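Putative (Helicobacter pylori, PDB 4O8S) probably acts as a nucleotidyltransferase, having the fold of that superfamily and belonging to the AbiEii toxin family. Local coordinates at residues R14-N19 with E44-D49; T31-G36 with A124-I129; E162-D167 with Q214-K219. All blocks are in the same frame, centred on the assembly; numbering follows the deposited sequence.

Interaction 1: residues R14-N19 with E44-D49; sequences RAIVKN and EDLDFD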
# COMPACT_ATOMS: atom_id res chain seq x y z
N ARG A 14 0.68 -13.06 5.38
CA ARG A 14 -0.11 -13.81 4.39
C ARG A 14 -1.18 -14.69 5.01
O ARG A 14 -2.31 -14.72 4.54
CB ARG A 14 0.80 -14.70 3.53
CG ARG A 14 1.64 -13.95 2.50
CD ARG A 14 2.25 -14.92 1.47
NE ARG A 14 2.88 -14.19 0.37
CZ ARG A 14 2.23 -13.78 -0.72
NH1 ARG A 14 0.93 -14.03 -0.86
NH2 ARG A 14 2.88 -13.11 -1.66
N ALA A 15 -0.82 -15.43 6.06
CA ALA A 15 -1.77 -16.31 6.74
C ALA A 15 -2.95 -15.49 7.25
O ALA A 15 -4.12 -15.88 7.11
CB ALA A 15 -1.09 -17.02 7.88
N ILE A 16 -2.64 -14.34 7.84
CA ILE A 16 -3.69 -13.48 8.36
C ILE A 16 -4.63 -13.05 7.24
O ILE A 16 -5.84 -13.26 7.34
CB ILE A 16 -3.11 -12.25 9.09
CG1 ILE A 16 -2.55 -12.67 10.45
CG2 ILE A 16 -4.16 -11.19 9.28
CD1 ILE A 16 -1.68 -11.61 11.11
N VAL A 17 -4.08 -12.46 6.19
CA VAL A 17 -4.94 -11.95 5.11
C VAL A 17 -5.75 -13.09 4.45
O VAL A 17 -6.95 -12.93 4.19
CB VAL A 17 -4.12 -11.17 4.05
CG1 VAL A 17 -5.04 -10.61 2.97
CG2 VAL A 17 -3.33 -10.02 4.73
N LYS A 18 -5.12 -14.23 4.23
CA LYS A 18 -5.86 -15.38 3.69
C LYS A 18 -6.99 -15.81 4.64
O LYS A 18 -8.11 -16.12 4.19
CB LYS A 18 -4.89 -16.52 3.37
CG LYS A 18 -4.07 -16.29 2.08
CD LYS A 18 -2.83 -17.18 2.02
CE LYS A 18 -2.39 -17.50 0.58
NZ LYS A 18 -2.06 -16.31 -0.27
N ASN A 19 -6.74 -15.79 5.94
CA ASN A 19 -7.79 -16.13 6.90
C ASN A 19 -9.01 -15.22 6.77
O ASN A 19 -10.14 -15.66 6.92
CB ASN A 19 -7.28 -16.10 8.34
CG ASN A 19 -8.30 -16.65 9.34
OD1 ASN A 19 -9.25 -15.95 9.73
ND2 ASN A 19 -8.13 -17.91 9.73
N GLU A 44 5.68 -3.86 5.85
CA GLU A 44 5.56 -4.57 7.12
C GLU A 44 4.24 -4.39 7.88
O GLU A 44 3.99 -5.14 8.82
CB GLU A 44 6.71 -4.19 8.08
CG GLU A 44 8.05 -3.92 7.41
CD GLU A 44 9.02 -3.19 8.35
OE1 GLU A 44 8.77 -2.01 8.69
OE2 GLU A 44 10.04 -3.81 8.75
N ASP A 45 3.43 -3.39 7.54
CA ASP A 45 2.18 -3.15 8.26
C ASP A 45 0.97 -3.70 7.49
O ASP A 45 1.00 -3.79 6.26
CB ASP A 45 1.98 -1.65 8.51
CG ASP A 45 3.12 -1.03 9.31
OD1 ASP A 45 3.74 -1.76 10.13
OD2 ASP A 45 3.39 0.19 9.14
N LEU A 46 -0.11 -4.07 8.20
CA LEU A 46 -1.33 -4.48 7.51
C LEU A 46 -2.40 -3.41 7.71
O LEU A 46 -2.67 -2.99 8.86
CB LEU A 46 -1.83 -5.83 8.00
CG LEU A 46 -1.04 -7.10 7.67
CD1 LEU A 46 -1.68 -8.28 8.35
CD2 LEU A 46 -0.99 -7.33 6.16
N ASP A 47 -3.00 -2.96 6.61
CA ASP A 47 -4.03 -1.92 6.67
C ASP A 47 -5.27 -2.39 5.89
O ASP A 47 -5.16 -2.81 4.73
CB ASP A 47 -3.49 -0.61 6.08
CG ASP A 47 -4.19 0.62 6.63
OD1 ASP A 47 -4.96 0.51 7.63
OD2 ASP A 47 -3.95 1.73 6.09
N PHE A 48 -6.43 -2.30 6.53
CA PHE A 48 -7.68 -2.78 5.93
C PHE A 48 -8.77 -1.73 5.94
O PHE A 48 -8.74 -0.79 6.76
CB PHE A 48 -8.22 -3.98 6.70
CG PHE A 48 -7.32 -5.17 6.72
CD1 PHE A 48 -6.36 -5.32 7.71
CD2 PHE A 48 -7.46 -6.19 5.77
CE1 PHE A 48 -5.53 -6.46 7.76
CE2 PHE A 48 -6.65 -7.32 5.80
CZ PHE A 48 -5.68 -7.46 6.79
N ASP A 49 -9.72 -1.88 5.03
CA ASP A 49 -11.03 -1.23 5.15
C ASP A 49 -12.01 -2.35 5.44
O ASP A 49 -11.80 -3.48 5.01
CB ASP A 49 -11.47 -0.57 3.84
CG ASP A 49 -10.76 0.73 3.58
OD1 ASP A 49 -10.37 1.43 4.55
OD2 ASP A 49 -10.60 1.06 2.38

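Interaction 2: residues T31-G36 with A124-I129; sequences TALYLG and AKIERI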
# COMPACT_ATOMS: atom_id res chain seq x y z
N THR A 31 1.00 -2.73 1.79
CA THR A 31 1.14 -4.17 1.83
C THR A 31 0.18 -4.84 0.84
O THR A 31 0.40 -5.98 0.44
CB THR A 31 1.05 -4.70 3.28
OG1 THR A 31 2.11 -4.08 4.06
CG2 THR A 31 1.20 -6.23 3.36
N ALA A 32 -0.84 -4.11 0.39
CA ALA A 32 -1.68 -4.61 -0.71
C ALA A 32 -0.84 -4.64 -1.98
O ALA A 32 -0.83 -5.64 -2.73
CB ALA A 32 -2.89 -3.73 -0.92
N LEU A 33 -0.10 -3.57 -2.22
CA LEU A 33 0.83 -3.55 -3.35
C LEU A 33 1.86 -4.69 -3.27
O LEU A 33 2.16 -5.36 -4.28
CB LEU A 33 1.53 -2.20 -3.44
CG LEU A 33 0.64 -1.03 -3.82
CD1 LEU A 33 1.43 0.27 -3.76
CD2 LEU A 33 0.04 -1.22 -5.22
N TYR A 34 2.37 -4.95 -2.07
CA TYR A 34 3.39 -5.99 -1.89
C TYR A 34 2.89 -7.42 -2.05
O TYR A 34 3.54 -8.23 -2.72
CB TYR A 34 4.08 -5.84 -0.54
CG TYR A 34 5.12 -6.91 -0.29
CD1 TYR A 34 6.32 -6.92 -1.00
CD2 TYR A 34 4.91 -7.92 0.64
CE1 TYR A 34 7.29 -7.90 -0.78
CE2 TYR A 34 5.88 -8.91 0.87
CZ TYR A 34 7.07 -8.89 0.15
OH TYR A 34 8.03 -9.86 0.35
N LEU A 35 1.74 -7.74 -1.44
CA LEU A 35 1.22 -9.11 -1.45
C LEU A 35 0.42 -9.37 -2.73
O LEU A 35 0.33 -10.51 -3.19
CB LEU A 35 0.31 -9.36 -0.24
CG LEU A 35 0.98 -9.42 1.14
CD1 LEU A 35 -0.04 -9.71 2.23
CD2 LEU A 35 2.08 -10.47 1.14
N GLY A 36 -0.19 -8.33 -3.26
CA GLY A 36 -1.09 -8.49 -4.38
C GLY A 36 -0.56 -8.04 -5.74
O GLY A 36 -0.96 -8.60 -6.76
N ALA A 124 -7.71 -4.12 -2.24
CA ALA A 124 -8.26 -2.94 -2.91
C ALA A 124 -7.79 -2.89 -4.36
O ALA A 124 -6.68 -3.37 -4.68
CB ALA A 124 -7.79 -1.66 -2.20
N LYS A 125 -8.59 -2.28 -5.24
CA LYS A 125 -8.17 -2.10 -6.63
C LYS A 125 -7.05 -1.07 -6.73
O LYS A 125 -6.94 -0.16 -5.89
CB LYS A 125 -9.34 -1.68 -7.52
CG LYS A 125 -10.45 -2.72 -7.62
CD LYS A 125 -11.62 -2.17 -8.43
CE LYS A 125 -12.62 -3.28 -8.77
NZ LYS A 125 -13.76 -2.77 -9.59
N ILE A 126 -6.26 -1.20 -7.79
CA ILE A 126 -5.09 -0.35 -7.99
C ILE A 126 -5.46 1.13 -7.99
O ILE A 126 -4.74 1.97 -7.41
CB ILE A 126 -4.38 -0.67 -9.34
CG1 ILE A 126 -3.68 -2.02 -9.27
CG2 ILE A 126 -3.36 0.40 -9.68
CD1 ILE A 126 -2.43 -1.97 -8.43
N GLU A 127 -6.57 1.47 -8.64
CA GLU A 127 -6.91 2.88 -8.75
C GLU A 127 -7.23 3.49 -7.38
O GLU A 127 -6.96 4.66 -7.14
CB GLU A 127 -8.03 3.14 -9.79
CG GLU A 127 -9.32 2.37 -9.59
CD GLU A 127 -10.51 3.02 -10.32
OE1 GLU A 127 -11.68 2.70 -9.97
OE2 GLU A 127 -10.28 3.84 -11.25
N ARG A 128 -7.76 2.69 -6.46
CA ARG A 128 -8.02 3.18 -5.10
C ARG A 128 -6.68 3.37 -4.37
O ARG A 128 -6.48 4.35 -3.64
CB ARG A 128 -8.92 2.19 -4.36
CG ARG A 128 -9.48 2.66 -3.00
CD ARG A 128 -10.46 1.60 -2.48
NE ARG A 128 -10.97 1.83 -1.12
CZ ARG A 128 -12.22 2.20 -0.83
NH1 ARG A 128 -13.10 2.42 -1.80
NH2 ARG A 128 -12.59 2.36 0.44
N ILE A 129 -5.75 2.44 -4.57
CA ILE A 129 -4.44 2.60 -3.97
C ILE A 129 -3.74 3.87 -4.47
O ILE A 129 -3.15 4.61 -3.67
CB ILE A 129 -3.57 1.36 -4.18
CG1 ILE A 129 -4.28 0.14 -3.55
CG2 ILE A 129 -2.18 1.58 -3.55
CD1 ILE A 129 -3.74 -1.22 -3.98

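Interaction 3: residues E162-D167 with Q214-K219; sequences EHFNLD and QLIHKK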
# COMPACT_ATOMS: atom_id res chain seq x y z
N GLU A 162 -2.01 1.75 -16.95
CA GLU A 162 -3.35 1.65 -17.53
C GLU A 162 -4.45 1.92 -16.49
O GLU A 162 -5.62 2.12 -16.84
CB GLU A 162 -3.55 0.29 -18.22
CG GLU A 162 -3.59 -0.94 -17.28
CD GLU A 162 -2.21 -1.40 -16.77
OE1 GLU A 162 -1.20 -0.66 -16.96
OE2 GLU A 162 -2.13 -2.50 -16.17
N HIS A 163 -4.08 1.98 -15.21
CA HIS A 163 -5.06 2.20 -14.16
C HIS A 163 -5.21 3.66 -13.79
O HIS A 163 -6.04 4.02 -12.96
CB HIS A 163 -4.71 1.39 -12.92
CG HIS A 163 -4.80 -0.09 -13.13
ND1 HIS A 163 -5.96 -0.80 -12.89
CD2 HIS A 163 -3.89 -1.00 -13.55
CE1 HIS A 163 -5.75 -2.09 -13.14
NE2 HIS A 163 -4.50 -2.23 -13.56
N PHE A 164 -4.39 4.52 -14.40
CA PHE A 164 -4.56 5.94 -14.16
C PHE A 164 -5.66 6.48 -15.08
O PHE A 164 -5.69 6.13 -16.26
CB PHE A 164 -3.26 6.69 -14.44
CG PHE A 164 -2.21 6.47 -13.40
CD1 PHE A 164 -1.48 5.29 -13.37
CD2 PHE A 164 -1.94 7.45 -12.46
CE1 PHE A 164 -0.50 5.07 -12.41
CE2 PHE A 164 -0.96 7.25 -11.47
CZ PHE A 164 -0.24 6.05 -11.45
N ASN A 165 -6.54 7.32 -14.56
CA ASN A 165 -7.41 8.11 -15.44
C ASN A 165 -6.91 9.55 -15.49
O ASN A 165 -5.88 9.88 -14.88
CB ASN A 165 -8.87 8.02 -14.98
CG ASN A 165 -9.07 8.47 -13.54
OD1 ASN A 165 -8.40 9.39 -13.05
ND2 ASN A 165 -10.02 7.83 -12.86
N LEU A 166 -7.64 10.42 -16.20
CA LEU A 166 -7.22 11.83 -16.34
C LEU A 166 -7.00 12.51 -15.01
O LEU A 166 -6.04 13.26 -14.84
CB LEU A 166 -8.24 12.63 -17.16
CG LEU A 166 -8.01 12.64 -18.67
CD1 LEU A 166 -9.17 13.30 -19.41
CD2 LEU A 166 -6.70 13.35 -18.99
N ASP A 167 -7.90 12.26 -14.06
CA ASP A 167 -7.81 12.92 -12.77
C ASP A 167 -6.58 12.45 -12.00
O ASP A 167 -5.83 13.27 -11.45
CB ASP A 167 -9.09 12.67 -11.96
CG ASP A 167 -8.96 13.18 -10.52
OD1 ASP A 167 -9.13 14.41 -10.31
OD2 ASP A 167 -8.69 12.35 -9.60
N GLN A 214 3.92 12.87 -17.23
CA GLN A 214 3.63 13.69 -18.40
C GLN A 214 3.07 12.83 -19.51
O GLN A 214 2.04 13.16 -20.10
CB GLN A 214 4.90 14.38 -18.91
CG GLN A 214 5.45 15.46 -18.01
CD GLN A 214 6.40 16.39 -18.74
OE1 GLN A 214 6.76 16.15 -19.89
NE2 GLN A 214 6.79 17.47 -18.07
N LEU A 215 3.77 11.73 -19.79
CA LEU A 215 3.39 10.82 -20.88
C LEU A 215 2.00 10.25 -20.67
O LEU A 215 1.17 10.27 -21.59
CB LEU A 215 4.37 9.66 -20.99
CG LEU A 215 5.46 9.75 -22.05
CD1 LEU A 215 6.47 10.79 -21.64
CD2 LEU A 215 6.15 8.40 -22.26
N ILE A 216 1.77 9.73 -19.46
CA ILE A 216 0.49 9.11 -19.12
C ILE A 216 -0.62 10.14 -19.31
O ILE A 216 -1.63 9.87 -19.97
CB ILE A 216 0.51 8.55 -17.68
CG1 ILE A 216 1.51 7.39 -17.59
CG2 ILE A 216 -0.89 8.09 -17.24
CD1 ILE A 216 1.95 7.02 -16.17
N HIS A 217 -0.43 11.33 -18.75
CA HIS A 217 -1.41 12.38 -18.90
C HIS A 217 -1.63 12.76 -20.38
O HIS A 217 -2.75 13.03 -20.80
CB HIS A 217 -1.01 13.60 -18.09
CG HIS A 217 -2.02 14.70 -18.13
ND1 HIS A 217 -1.81 15.87 -18.84
CD2 HIS A 217 -3.24 14.81 -17.56
CE1 HIS A 217 -2.87 16.65 -18.70
NE2 HIS A 217 -3.75 16.03 -17.93
N LYS A 218 -0.55 12.76 -21.16
CA LYS A 218 -0.60 13.12 -22.57
C LYS A 218 -1.38 12.10 -23.37
O LYS A 218 -2.27 12.46 -24.16
CB LYS A 218 0.82 13.26 -23.14
CG LYS A 218 0.90 13.60 -24.63
CD LYS A 218 2.36 13.75 -25.07
CE LYS A 218 2.51 14.07 -26.56
NZ LYS A 218 3.94 14.18 -26.99
N LYS A 219 -1.04 10.83 -23.19
CA LYS A 219 -1.77 9.76 -23.85
C LYS A 219 -3.28 9.85 -23.58
O LYS A 219 -4.09 9.72 -24.51
CB LYS A 219 -1.26 8.39 -23.39
CG LYS A 219 -2.09 7.24 -23.93
CD LYS A 219 -1.78 5.91 -23.23
CE LYS A 219 -0.46 5.30 -23.70
NZ LYS A 219 -0.51 3.80 -23.81

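Interaction 1: residues R14-N19 with E44-D49
Leu46 of the strand meets Ile16 and Val17 of the helix in a layer-on-layer contact of the nucleotidyltransferase fold, in which helix 4-19 lies over one side of the central mixed sheet. The two local axes run almost together in direction, 12° apart, at a closest approach of 10.9 Å. That spacing is filled by apolar side chains from both elements.

The tight part is a row of methyls and a ring end. Leu46 forks under the helix: its CD1 lies 3.9 Å from CG2 of Ile16. With CG1 of Val17 anti to the backbone N (chi1 -178°), CG2 is the branch turned to the strand, where it stands 4.0 Å from CZ of Phe48 and approaches the ring obliquely. Leu27 of strand 26-27 touches Val17, Leu46 and Phe48, and so continues the apolar layer.

The solvent side of the helix is marked by the exposed Lys18, while Arg14, partly exposed, pairs with Glu10. On the strand, the carboxylates of Asp45, Asp47 and Asp49 lie on the far side from helix 4-19. The Asp-Leu-Asp run of residues 45-47 is consistent with the acidic motif of nucleotidyltransferases, which in relatives holds catalytic metal ions; this contact would then pack the back of a probable active-site strand. Asp49 is buried, and Lys28 is one of its salt-bridge partners. On the packed side, Val17 bridges the two inward residues of the strand, because its CG2 also rests 3.8 Å from CD2 of Leu46.

Interaction 2: residues T31-G36 with A124-I129
Helix 29-36 faces the beginning of helix 126-139, with the CA atoms of Leu33 and Ile129 8.1 Å apart. Lys125 occupies the N-cap position of the second helix, and its O receives the N of Ile129 at 3.1 Å in the first turn.

Ile129 does most of the touching, and it uses two different branches. With CG1 beside the backbone N (chi1 -59°), CG2 is the branch anti to it and sits against the fork of Leu33, 3.8 Å from CD1 and nearly as close to CG and CD2. The longer branch ends at CD1, which is 4.0 Å from both CB of Ala32 and CD2 of Leu33. Leu33 and Ile129 run past each other in opposite directions, each lying alongside the other. Ile126 adds a lighter touch from one turn earlier: its CD1 meets CD2 of Leu33 at 4.1 Å.

All four touching residues are buried, and their neighbours show why. Leu156 of helix 147-159 touches both Leu33 and Ile126, while Ile123 of strand 121-124 lies against Ala32. Elsewhere on helix 29-36, Thr31 and Leu35 pack on helix 4-19; the short helix thus has helix 4-19 against one set of residues and helices 126-139 and 147-159 against another.

Interaction 3: residues E162-D167 with Q214-K219
Two backbone bonds in helix 202-231, Lys218 N to Gln214 O and Lys219 N to Leu215 O, each of 2.8 Å, are the shortest polar links here, and they belong to the turn that presents Ile216 and His217 to residues 162-167. The facing segment is a junction, in which a short 3-10 turn ends and helix 166-176 starts. Asn165 is the N-cap of that helix; its OD1 accepts the backbone N of Leu168.

Either side of this cap, one residue reaches across. Phe164 does so at the root of its side chain, with CB 3.9 Å from CG2 of Ile216, while its ring lies oblique to that methyl. Leu166 meets His217 instead, and the two side chains cross at about a right angle. Because CG of His217 is anti to the backbone N (chi1 -177°), the imidazole is carried to the leucine, whose CD2 lies 4.0 Å from CD2 of the ring and 4.1 Å from its NE2.

Helix 166-176 widens the contact: Ala169 touches both Ile216 and His217, and Leu172 touches Phe164. The contact grades from the buried Phe164 and Ile216 to the exposed Leu166. No hydrogen bond spans the two segments, so what joins this junction to the long C-terminal helix is mainly van der Waals contact and the burial of carbon.

Interactions 1 and 2, with centres 12 Å apart, adjoin the strand that carries the probable acidic motif. Their segments alternate along the chain and touch directly: Asp49 OD2 forms a salt bridge with Arg128 NH2 at 3.1 Å, Thr31 OG1 probably hydrogen-bonds to Asp45 O, and CG2 of Thr31 packs on CD2 of Leu46 at 3.7 Å. Interaction 3 lies further along the helical part. It meets interaction 2 through CG2 of Ile126 and CB of His163, 3.6 Å apart, although their centres are 19 Å apart. From interaction 1 its centre is 30 Å away, across the middle of the chain. Contact thus passes from sheet to C-terminal helix in steps.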